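Local coordinates for PAN2-PAN3 deadenylation complex catalytic subunit pan2 (Neurospora crassa, PDB 4CZW), which is the catalytic subunit of the PAN2-PAN3 deadenylase and probably shortens poly(A) tails of messenger RNA, this piece holding its probably inactive ubiquitin-protease-like domain and its exonuclease domain, at residues A[113-117]-A[118-122]; A[331-335]-A[336-340]; A[370-374]-A[375-379]; A[525-528]-A[529-533]; A[587-590]-A[591-595]. One frame throughout, in Å; residues are numbered along the deposited sequence.

Contact 1 of 5, residues A[113-117]-A[118-122]; sequences SNASV and SGVLE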
# COMPACT_ATOMS: atom_id res chain seq x y z
N SER A 113 -6.59 -8.72 -13.54
CA SER A 113 -6.36 -9.48 -14.77
C SER A 113 -4.92 -9.96 -14.87
O SER A 113 -3.99 -9.27 -14.44
CB SER A 113 -6.71 -8.62 -15.99
OG SER A 113 -5.91 -7.46 -16.04
N ASN A 114 -4.75 -11.16 -15.42
CA ASN A 114 -3.44 -11.78 -15.64
C ASN A 114 -2.65 -12.04 -14.36
O ASN A 114 -1.46 -12.36 -14.41
CB ASN A 114 -2.60 -10.91 -16.58
CG ASN A 114 -3.30 -10.62 -17.89
OD1 ASN A 114 -4.00 -11.48 -18.43
ND2 ASN A 114 -3.11 -9.42 -18.41
N ALA A 115 -3.31 -11.92 -13.21
CA ALA A 115 -2.65 -12.17 -11.93
C ALA A 115 -2.43 -13.66 -11.71
O ALA A 115 -1.45 -14.07 -11.09
CB ALA A 115 -3.46 -11.59 -10.79
N SER A 116 -3.34 -14.47 -12.25
CA SER A 116 -3.27 -15.92 -12.09
C SER A 116 -2.21 -16.54 -13.00
O SER A 116 -1.87 -17.71 -12.86
CB SER A 116 -4.63 -16.55 -12.39
OG SER A 116 -5.07 -16.23 -13.70
N VAL A 117 -1.68 -15.74 -13.92
CA VAL A 117 -0.71 -16.24 -14.89
C VAL A 117 0.63 -15.50 -14.81
O VAL A 117 1.55 -15.78 -15.57
CB VAL A 117 -1.24 -16.14 -16.33
CG1 VAL A 117 -2.59 -16.83 -16.44
CG2 VAL A 117 -1.36 -14.69 -16.75
N SER A 118 0.72 -14.55 -13.88
CA SER A 118 1.94 -13.76 -13.73
C SER A 118 2.77 -14.22 -12.53
O SER A 118 3.80 -13.63 -12.22
CB SER A 118 1.60 -12.28 -13.59
OG SER A 118 0.91 -11.80 -14.73
N GLY A 119 2.31 -15.28 -11.87
CA GLY A 119 3.03 -15.85 -10.74
C GLY A 119 3.12 -14.91 -9.56
O GLY A 119 4.18 -14.77 -8.94
N VAL A 120 2.00 -14.26 -9.23
CA VAL A 120 1.97 -13.31 -8.12
C VAL A 120 1.00 -13.77 -7.03
O VAL A 120 0.84 -13.10 -6.01
CB VAL A 120 1.56 -11.91 -8.60
CG1 VAL A 120 2.57 -11.38 -9.61
CG2 VAL A 120 0.17 -11.93 -9.20
N LEU A 121 0.36 -14.91 -7.26
CA LEU A 121 -0.56 -15.48 -6.28
C LEU A 121 0.01 -16.78 -5.71
O LEU A 121 0.14 -17.77 -6.43
CB LEU A 121 -1.93 -15.73 -6.91
CG LEU A 121 -2.59 -14.51 -7.57
CD1 LEU A 121 -3.91 -14.90 -8.24
CD2 LEU A 121 -2.81 -13.40 -6.55
N GLU A 122 0.34 -16.76 -4.42
CA GLU A 122 1.07 -17.86 -3.79
C GLU A 122 0.34 -19.20 -3.81
O GLU A 122 0.94 -20.24 -3.57
CB GLU A 122 1.42 -17.48 -2.34
CG GLU A 122 0.21 -17.33 -1.43
CD GLU A 122 0.59 -16.86 -0.04
OE1 GLU A 122 1.80 -16.62 0.21
OE2 GLU A 122 -0.31 -16.71 0.81

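Contact 2 of 5, residues A[331-335]-A[336-340]; sequences NVETK and SPQKS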
# COMPACT_ATOMS: atom_id res chain seq x y z
N ASN A 331 15.46 -11.45 1.25
CA ASN A 331 15.05 -12.82 1.53
C ASN A 331 15.79 -13.38 2.74
O ASN A 331 17.01 -13.31 2.81
CB ASN A 331 15.29 -13.72 0.31
CG ASN A 331 14.76 -15.13 0.51
OD1 ASN A 331 13.59 -15.40 0.24
ND2 ASN A 331 15.63 -16.02 0.97
N VAL A 332 15.04 -13.92 3.70
CA VAL A 332 15.62 -14.47 4.91
C VAL A 332 15.34 -15.96 5.03
O VAL A 332 14.18 -16.38 5.12
CB VAL A 332 15.09 -13.76 6.17
CG1 VAL A 332 15.64 -14.42 7.42
CG2 VAL A 332 15.46 -12.28 6.14
N GLU A 333 16.40 -16.77 5.02
CA GLU A 333 16.26 -18.22 5.10
C GLU A 333 16.38 -18.72 6.53
O GLU A 333 17.12 -18.16 7.34
CB GLU A 333 17.32 -18.90 4.23
CG GLU A 333 17.22 -18.58 2.75
CD GLU A 333 18.28 -19.30 1.93
OE1 GLU A 333 19.03 -20.11 2.51
OE2 GLU A 333 18.36 -19.05 0.71
N THR A 334 15.64 -19.78 6.84
CA THR A 334 15.73 -20.44 8.14
C THR A 334 16.21 -21.87 7.93
O THR A 334 15.68 -22.58 7.07
CB THR A 334 14.39 -20.43 8.89
OG1 THR A 334 13.91 -19.08 8.99
CG2 THR A 334 14.54 -21.02 10.28
N LYS A 335 17.20 -22.30 8.70
CA LYS A 335 17.82 -23.61 8.47
C LYS A 335 16.88 -24.77 8.76
O LYS A 335 16.78 -25.71 7.98
CB LYS A 335 19.09 -23.76 9.33
CG LYS A 335 19.87 -25.02 8.98
CD LYS A 335 20.92 -25.37 10.03
CE LYS A 335 22.17 -24.52 9.89
NZ LYS A 335 23.26 -25.01 10.79
N SER A 336 16.19 -24.69 9.90
CA SER A 336 15.31 -25.77 10.33
C SER A 336 14.10 -25.23 11.10
O SER A 336 14.25 -24.60 12.15
CB SER A 336 16.08 -26.77 11.19
OG SER A 336 17.04 -27.47 10.42
N PRO A 337 12.89 -25.48 10.56
CA PRO A 337 12.68 -26.16 9.27
C PRO A 337 12.94 -25.24 8.08
O PRO A 337 12.63 -24.05 8.14
CB PRO A 337 11.20 -26.57 9.34
CG PRO A 337 10.58 -25.56 10.23
CD PRO A 337 11.62 -25.19 11.25
N GLN A 338 13.51 -25.80 7.01
CA GLN A 338 13.92 -25.00 5.87
C GLN A 338 12.75 -24.30 5.19
O GLN A 338 11.73 -24.92 4.86
CB GLN A 338 14.68 -25.87 4.86
CG GLN A 338 16.01 -25.28 4.41
CD GLN A 338 15.88 -24.37 3.21
OE1 GLN A 338 15.12 -24.65 2.28
NE2 GLN A 338 16.63 -23.27 3.21
N LYS A 339 12.90 -22.99 5.01
CA LYS A 339 11.88 -22.13 4.41
C LYS A 339 12.49 -20.80 3.99
O LYS A 339 13.70 -20.70 3.77
CB LYS A 339 10.73 -21.88 5.39
CG LYS A 339 11.15 -21.32 6.75
CD LYS A 339 9.93 -20.90 7.58
CE LYS A 339 10.13 -21.15 9.07
NZ LYS A 339 8.83 -21.16 9.79
N SER A 340 11.63 -19.78 3.88
CA SER A 340 12.05 -18.42 3.57
C SER A 340 10.89 -17.44 3.73
O SER A 340 9.74 -17.80 3.50
CB SER A 340 12.63 -18.34 2.14
OG SER A 340 11.65 -18.66 1.16
O HOH W 1 12.28 -17.10 -1.19

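Contact 3 of 5, residues A[370-374]-A[375-379]; sequences RGISK and VEALT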
# COMPACT_ATOMS: atom_id res chain seq x y z
N ARG A 370 12.08 -2.12 13.56
CA ARG A 370 13.23 -1.78 14.38
C ARG A 370 14.20 -0.88 13.61
O ARG A 370 14.38 -1.05 12.40
CB ARG A 370 13.94 -3.04 14.84
CG ARG A 370 14.29 -3.08 16.32
CD ARG A 370 14.59 -4.50 16.76
NE ARG A 370 13.56 -5.03 17.65
CZ ARG A 370 12.40 -5.54 17.23
NH1 ARG A 370 12.12 -5.58 15.93
NH2 ARG A 370 11.52 -6.00 18.11
N GLY A 371 14.82 0.06 14.31
CA GLY A 371 15.82 0.92 13.71
C GLY A 371 17.16 0.23 13.63
O GLY A 371 17.56 -0.47 14.57
N ILE A 372 17.86 0.40 12.51
CA ILE A 372 19.16 -0.23 12.32
C ILE A 372 20.18 0.75 11.75
O ILE A 372 19.82 1.82 11.26
CB ILE A 372 19.06 -1.45 11.38
CG1 ILE A 372 18.48 -1.03 10.03
CG2 ILE A 372 18.23 -2.55 12.01
CD1 ILE A 372 18.35 -2.17 9.04
N SER A 373 21.45 0.37 11.82
CA SER A 373 22.53 1.19 11.27
C SER A 373 22.60 1.03 9.75
O SER A 373 22.00 0.12 9.19
CB SER A 373 23.87 0.82 11.90
OG SER A 373 24.20 -0.53 11.64
N LYS A 374 23.35 1.92 9.10
CA LYS A 374 23.54 1.83 7.66
C LYS A 374 24.30 0.55 7.30
O LYS A 374 24.01 -0.09 6.29
CB LYS A 374 24.29 3.05 7.13
CG LYS A 374 24.40 3.08 5.61
CD LYS A 374 25.68 3.77 5.15
CE LYS A 374 25.75 5.21 5.62
NZ LYS A 374 26.97 5.89 5.13
N VAL A 375 25.27 0.21 8.14
CA VAL A 375 26.08 -0.99 7.94
C VAL A 375 25.22 -2.24 7.91
O VAL A 375 25.30 -3.04 6.98
CB VAL A 375 27.15 -1.13 9.04
CG1 VAL A 375 27.84 -2.49 8.95
CG2 VAL A 375 28.16 -0.00 8.95
N GLU A 376 24.39 -2.40 8.93
CA GLU A 376 23.48 -3.55 9.04
C GLU A 376 22.53 -3.62 7.85
O GLU A 376 22.25 -4.71 7.33
CB GLU A 376 22.69 -3.47 10.35
CG GLU A 376 21.54 -4.47 10.45
CD GLU A 376 22.01 -5.91 10.54
OE1 GLU A 376 23.20 -6.13 10.87
OE2 GLU A 376 21.20 -6.82 10.29
N ALA A 377 22.04 -2.47 7.41
CA ALA A 377 21.12 -2.40 6.28
C ALA A 377 21.83 -2.75 4.98
O ALA A 377 21.19 -3.21 4.02
CB ALA A 377 20.50 -1.02 6.19
N LEU A 378 23.13 -2.52 4.93
CA LEU A 378 23.92 -2.79 3.73
C LEU A 378 24.83 -4.00 3.92
O LEU A 378 25.78 -4.19 3.17
CB LEU A 378 24.74 -1.56 3.35
CG LEU A 378 23.93 -0.29 3.06
CD1 LEU A 378 24.85 0.86 2.67
CD2 LEU A 378 22.90 -0.55 1.97
N THR A 379 24.54 -4.80 4.94
CA THR A 379 25.29 -6.03 5.18
C THR A 379 24.44 -7.24 4.80
O THR A 379 23.28 -7.34 5.18
CB THR A 379 25.71 -6.17 6.66
OG1 THR A 379 26.48 -5.01 7.04
CG2 THR A 379 26.56 -7.42 6.86

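Contact 4 of 5, residues A[525-528]-A[529-533]; sequences NLVS and PKTAY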
# COMPACT_ATOMS: atom_id res chain seq x y z
N ASN A 525 -28.67 -0.74 -2.23
CA ASN A 525 -27.68 -0.06 -3.06
C ASN A 525 -26.40 -0.89 -3.11
O ASN A 525 -25.38 -0.51 -2.54
CB ASN A 525 -27.39 1.34 -2.52
CG ASN A 525 -26.52 2.16 -3.47
OD1 ASN A 525 -26.54 1.95 -4.68
ND2 ASN A 525 -25.75 3.09 -2.91
N LEU A 526 -26.48 -2.03 -3.77
CA LEU A 526 -25.36 -2.97 -3.84
C LEU A 526 -24.23 -2.42 -4.71
O LEU A 526 -24.43 -2.15 -5.89
CB LEU A 526 -25.82 -4.32 -4.37
CG LEU A 526 -24.85 -5.49 -4.20
CD1 LEU A 526 -24.61 -5.77 -2.73
CD2 LEU A 526 -25.38 -6.73 -4.90
N VAL A 527 -23.06 -2.25 -4.11
CA VAL A 527 -21.91 -1.69 -4.82
C VAL A 527 -20.66 -2.56 -4.66
O VAL A 527 -20.64 -3.50 -3.86
CB VAL A 527 -21.59 -0.27 -4.33
CG1 VAL A 527 -22.75 0.67 -4.61
CG2 VAL A 527 -21.26 -0.28 -2.85
N SER A 528 -19.63 -2.23 -5.42
CA SER A 528 -18.35 -2.93 -5.33
C SER A 528 -17.62 -2.50 -4.06
O SER A 528 -17.84 -1.40 -3.56
CB SER A 528 -17.50 -2.65 -6.57
OG SER A 528 -17.03 -1.31 -6.58
N PRO A 529 -16.76 -3.38 -3.52
CA PRO A 529 -16.01 -3.11 -2.29
C PRO A 529 -15.24 -1.79 -2.31
O PRO A 529 -15.28 -1.04 -1.34
CB PRO A 529 -15.05 -4.30 -2.20
CG PRO A 529 -15.76 -5.40 -2.89
CD PRO A 529 -16.51 -4.75 -4.01
N LYS A 530 -14.54 -1.53 -3.41
CA LYS A 530 -13.71 -0.33 -3.53
C LYS A 530 -14.57 0.92 -3.66
O LYS A 530 -14.16 2.01 -3.25
CB LYS A 530 -12.76 -0.47 -4.72
CG LYS A 530 -11.79 0.69 -4.89
CD LYS A 530 -12.15 1.53 -6.10
CE LYS A 530 -11.08 2.57 -6.39
NZ LYS A 530 -11.35 3.31 -7.66
N THR A 531 -15.76 0.77 -4.23
CA THR A 531 -16.68 1.89 -4.39
C THR A 531 -17.13 2.43 -3.04
O THR A 531 -17.13 3.64 -2.81
CB THR A 531 -17.92 1.50 -5.22
OG1 THR A 531 -17.50 1.03 -6.51
CG2 THR A 531 -18.84 2.69 -5.39
N ALA A 532 -17.51 1.52 -2.15
CA ALA A 532 -17.94 1.90 -0.81
C ALA A 532 -16.76 2.40 0.02
O ALA A 532 -16.90 3.34 0.80
CB ALA A 532 -18.62 0.73 -0.12
N TYR A 533 -15.61 1.75 -0.14
CA TYR A 533 -14.40 2.14 0.57
C TYR A 533 -13.97 3.55 0.18
O TYR A 533 -13.49 4.32 1.01
CB TYR A 533 -13.27 1.15 0.29
CG TYR A 533 -12.01 1.41 1.09
CD1 TYR A 533 -11.04 2.30 0.63
CD2 TYR A 533 -11.78 0.77 2.30
CE1 TYR A 533 -9.89 2.55 1.35
CE2 TYR A 533 -10.63 1.01 3.03
CZ TYR A 533 -9.69 1.90 2.55
OH TYR A 533 -8.54 2.13 3.27

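Contact 5 of 5, residues A[587-590]-A[591-595]; sequences FLAW and YLLKE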
# COMPACT_ATOMS: atom_id res chain seq x y z
N PHE A 587 -26.46 -1.99 26.55
CA PHE A 587 -26.60 -1.60 27.95
C PHE A 587 -26.64 -0.08 28.09
O PHE A 587 -27.43 0.45 28.87
CB PHE A 587 -25.46 -2.18 28.79
CG PHE A 587 -25.63 -1.97 30.27
CD1 PHE A 587 -26.35 -2.87 31.03
CD2 PHE A 587 -25.07 -0.86 30.89
CE1 PHE A 587 -26.51 -2.67 32.39
CE2 PHE A 587 -25.22 -0.66 32.25
CZ PHE A 587 -25.94 -1.57 33.00
N LEU A 588 -25.78 0.60 27.35
CA LEU A 588 -25.74 2.06 27.37
C LEU A 588 -27.05 2.64 26.85
O LEU A 588 -27.54 3.65 27.36
CB LEU A 588 -24.56 2.58 26.54
CG LEU A 588 -23.16 2.37 27.12
CD1 LEU A 588 -22.10 2.88 26.17
CD2 LEU A 588 -23.04 3.04 28.48
N ALA A 589 -27.62 2.00 25.83
CA ALA A 589 -28.89 2.44 25.27
C ALA A 589 -30.04 2.17 26.23
O ALA A 589 -31.01 2.92 26.29
CB ALA A 589 -29.14 1.76 23.94
N TRP A 590 -29.91 1.10 27.00
CA TRP A 590 -30.96 0.71 27.94
C TRP A 590 -30.94 1.56 29.21
O TRP A 590 -31.99 1.85 29.78
CB TRP A 590 -30.81 -0.77 28.32
CG TRP A 590 -31.75 -1.23 29.39
CD1 TRP A 590 -33.10 -1.43 29.27
CD2 TRP A 590 -31.42 -1.56 30.74
NE1 TRP A 590 -33.62 -1.85 30.46
CE2 TRP A 590 -32.61 -1.94 31.39
CE3 TRP A 590 -30.23 -1.56 31.48
CZ2 TRP A 590 -32.65 -2.32 32.73
CZ3 TRP A 590 -30.27 -1.94 32.81
CH2 TRP A 590 -31.47 -2.32 33.42
N TYR A 591 -29.75 1.97 29.63
CA TYR A 591 -29.60 2.69 30.89
C TYR A 591 -29.67 4.20 30.72
O TYR A 591 -30.13 4.91 31.62
CB TYR A 591 -28.27 2.31 31.55
CG TYR A 591 -28.11 2.84 32.96
CD1 TYR A 591 -28.74 2.22 34.03
CD2 TYR A 591 -27.33 3.96 33.21
CE1 TYR A 591 -28.59 2.70 35.32
CE2 TYR A 591 -27.18 4.45 34.50
CZ TYR A 591 -27.82 3.82 35.54
OH TYR A 591 -27.67 4.30 36.82
N LEU A 592 -29.22 4.70 29.57
CA LEU A 592 -29.17 6.14 29.34
C LEU A 592 -30.30 6.64 28.45
O LEU A 592 -30.69 7.80 28.52
CB LEU A 592 -27.82 6.53 28.73
CG LEU A 592 -26.57 6.13 29.52
CD1 LEU A 592 -25.31 6.56 28.78
CD2 LEU A 592 -26.61 6.72 30.92
N LEU A 593 -30.83 5.75 27.61
CA LEU A 593 -31.89 6.13 26.68
C LEU A 593 -33.19 5.40 26.97
O LEU A 593 -34.23 5.71 26.37
CB LEU A 593 -31.46 5.86 25.23
CG LEU A 593 -30.20 6.56 24.73
CD1 LEU A 593 -29.82 6.05 23.34
CD2 LEU A 593 -30.40 8.07 24.71
N LYS A 594 -33.14 4.45 27.90
CA LYS A 594 -34.28 3.59 28.21
C LYS A 594 -34.84 2.91 26.96
O LYS A 594 -36.05 2.89 26.75
CB LYS A 594 -35.39 4.38 28.91
CG LYS A 594 -35.15 4.64 30.39
CD LYS A 594 -34.91 6.11 30.67
CE LYS A 594 -34.92 6.40 32.16
NZ LYS A 594 -34.61 7.82 32.46
N GLU A 595 -33.95 2.37 26.14
CA GLU A 595 -34.35 1.72 24.90
C GLU A 595 -33.87 0.27 24.82
O GLU A 595 -32.79 -0.06 25.32
CB GLU A 595 -33.82 2.49 23.69
CG GLU A 595 -34.34 3.92 23.57
CD GLU A 595 -33.85 4.61 22.31
OE1 GLU A 595 -33.32 3.91 21.42
OE2 GLU A 595 -33.99 5.84 22.22

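Contact 1 of 5, residues A[113-117]-A[118-122]
The hydroxyl of Ser118 reaches back along the chain to the backbone carbonyl of Asn114, while the methyl of Ala115 meets the ends of Val120 and Leu121. Ser118 OG donates to Asn114 O, modelled at 2.5 Å, a bond whose exact length is doubtful. With chi1 at -60° the hydroxyl is tucked beside its own backbone N, on the side where the Asn114 carbonyl lies. The same oxygen is approached by Val117 N at 3.4 Å, a weak bond that rounds off the turn 114-117. The amide of Asn114 leads away, and it is the residue's carbonyl that takes the bond. On the apolar side, Ala115 CB lies 4.0 Å from Val120 CG2 and 4.2 Å from Leu121 CD1, the two branches arriving together as the chain doubles back. Gly119, with a positive phi of 64°, lies in the bend that brings them there. Both residues also come up to the Ala115 carbonyl, with Val120 CG2 3.3 Å from Ala115 O. Phe140 of helix 130-149 covers Ala115, Ser118 and Val120, and Asn136 of that helix binds Gly119 O. Within this loop between helices 103-109 and 130-149 of the ubiquitin-protease-like domain, one hydroxyl-to-carbonyl bond thus lies beside a small apolar cluster: the Ser118 hydroxyl satisfies a backbone carbonyl, and the buried Ala115, Val120 and Leu121 pack together next to it.

Contact 2 of 5, residues A[331-335]-A[336-340]
A beta hairpin of the mixed sheet in the ubiquitin-protease-like domain turns over here, strand 321-334 passing into strand 339-347 through a loop with a cis peptide bond before Pro337. The two arms run nearly antiparallel, but their backbone pairing at this end is loose: Lys339 N reaches Thr334 O at 3.5 Å, a weak bond. That carbonyl also takes a straight CA-H contact from Gln338, whose CA lies 3.2 Å from Thr334 O with 172° at the hydrogen. Within the turn region Ser336 OG makes another weak bond, to the carbonyl O of Lys335. Thr334 CB meets Lys339 CG at 4.0 Å. Glu333 and Gln338 lie side by side and point the same way, their carboxylate and amide planes close to perpendicular. Val332, buried, packs on Trp384 and Tyr13. Asn331 carries its amide clear of its own backbone N (chi1 -175°), bringing Asn331 OD1 to 3.6 Å from Ser340 CB. One water spans the two polar ends, donating to Asn331 OD1 at 2.6 Å and lying 2.9 Å from Ser340 OG.

Contact 3 of 5, residues A[370-374]-A[375-379]
Ser373 and Glu376 carry the polar part of this contact, where strand 368-371 gives way to the short helix 374-377. Ser373 is the N-cap: Glu376 N donates to Ser373 OG at 3.3 Å, nearly straight at 167°. A chi1 of 62° sets that hydroxyl between its own backbone N and carbonyl carbon, facing the first turn. The backbone adds two bonds, Ala377 N to Ser373 O at 3.1 Å and a bent, weak one from Leu378 N to Lys374 O. Apolar packing bridges the cap. Ile372, just before the N-cap, lays its CD1 3.8 Å from Ala377 CB, the pairing of a hydrophobic staple, and the Ile372 and Glu376 side chains cross at about a right angle, with Ile372 CB 4.0 Å from Glu376 CG. Lys374 and Leu378 cross obliquely, Lys374 CG meeting Leu378 CD1 at 3.7 Å. The charged ends have partners in other parts of the chain: Lys374 NZ makes a salt bridge with Glu290, and Glu376 OE2 is bound by Ser4 and Tyr13. Trp361 of the adjoining strand covers Ile372 and Ala377. The helix start therefore has one amide answered by a hydroxyl and Ile372 packed on Ala377 beside it, while Glu376 ties the helix to the chain's N-terminal stretch.

Contact 4 of 5, residues A[525-528]-A[529-533]
The carbonyl oxygen of Ser528 is gripped by two amides of the helix that follows. Ala532 N donates at 3.3 Å to Ser528 O, lying nearly along the C=O axis with 161° at the hydrogen, and Thr531 N adds a weak, bent bond to the same oxygen at 3.1 Å. The hydroxyl of Ser528 turns to this helix end as well: Thr531 N reaches Ser528 OG at 3.4 Å in a weak capping bond. Chi1 at 70° lodges OG between its own backbone N and carbonyl carbon. Thr531 OG1, beside its own backbone N, is also placed against Ser528 OG, but so close that the exact length is doubtful. Ser528 is thus the N-cap of helix 529-541, entered from strand 525-527 of the exonuclease sheet, with Pro529 as first helical residue. Val527, the residue before the cap, points at the helix, and Val527 CG2 lies 3.9 Å from Ala532 CB, as in a hydrophobic staple; Val527 CB sits 4.2 Å from Thr531 CB. Ile496 of the neighbouring strand covers Pro529 and Ala532. Lys530 NZ binds Cys75 O and Ala77 O, the lysine side chain about 4 Å from the zinc ion held by His70, Cys75, Cys80 and Cys83.

Contact 5 of 5, residues A[587-590]-A[591-595]
Phe587 opens the run by receiving an amide at its carbonyl: Tyr591 N donates to Phe587 O at 2.9 Å, tilted 23° from the carbonyl plane. Its ring ends near the Tyr591 stem, with Phe587 CE2 4.3 Å from Tyr591 CB. Leu588 comes next and takes Leu592 N at 3.0 Å on Leu588 O; the two leucine side chains lie side by side and point the same way. Ala589 holds two donors at its carbonyl, a weak bond from Leu593 N and a straighter one from Glu595 N, 3.0 Å from Ala589 O but above the carbonyl plane. Lys594 leaves the helix with positive phi (54°), and the bond from Glu595 N to Ala589 O is the 6-to-1 bond of a Schellman-type end. Trp590 swings its indole outward, CG anti to the backbone N (chi1 174°), and Glu595 O lies at the ring edge, near its plane, while Lys594 CA approaches Trp590 O at 3.3 Å. Leu588 packs on Leu614, Ala589 on Thr610 and Leu593 on Lys613 and Lys617, all of helix 604-623, while Phe587, Tyr591 and Leu592 rest on helix 627-634; helix 585-592 of the exonuclease domain thus packs against both, with Leu588 and Leu592 also touching Phe574.

Contacts 1 to 3 belong to the ubiquitin-protease-like domain, contacts 4 and 5 to the exonuclease. Contacts 2 and 3 reach the same mixed sheet, their centres 21 Å apart, and Tyr13 touches both Val332 and Glu376. Contact 1 lies 24 Å from contact 2, centre to centre, and helix 130-149 packs on both. Contact 4, also 24 Å from contact 1 centre to centre, stands at the border of the domains: Lys530 meets the loop holding a zinc ion. Contact 5 is 33 Å from contact 4, centre to centre; its Ala589 side chain is about 8 Å from that of Asp607, a probable ligand of the catalytic metals. Contacts 3 and 4 repeat one device, a serine N-cap with an apolar staple.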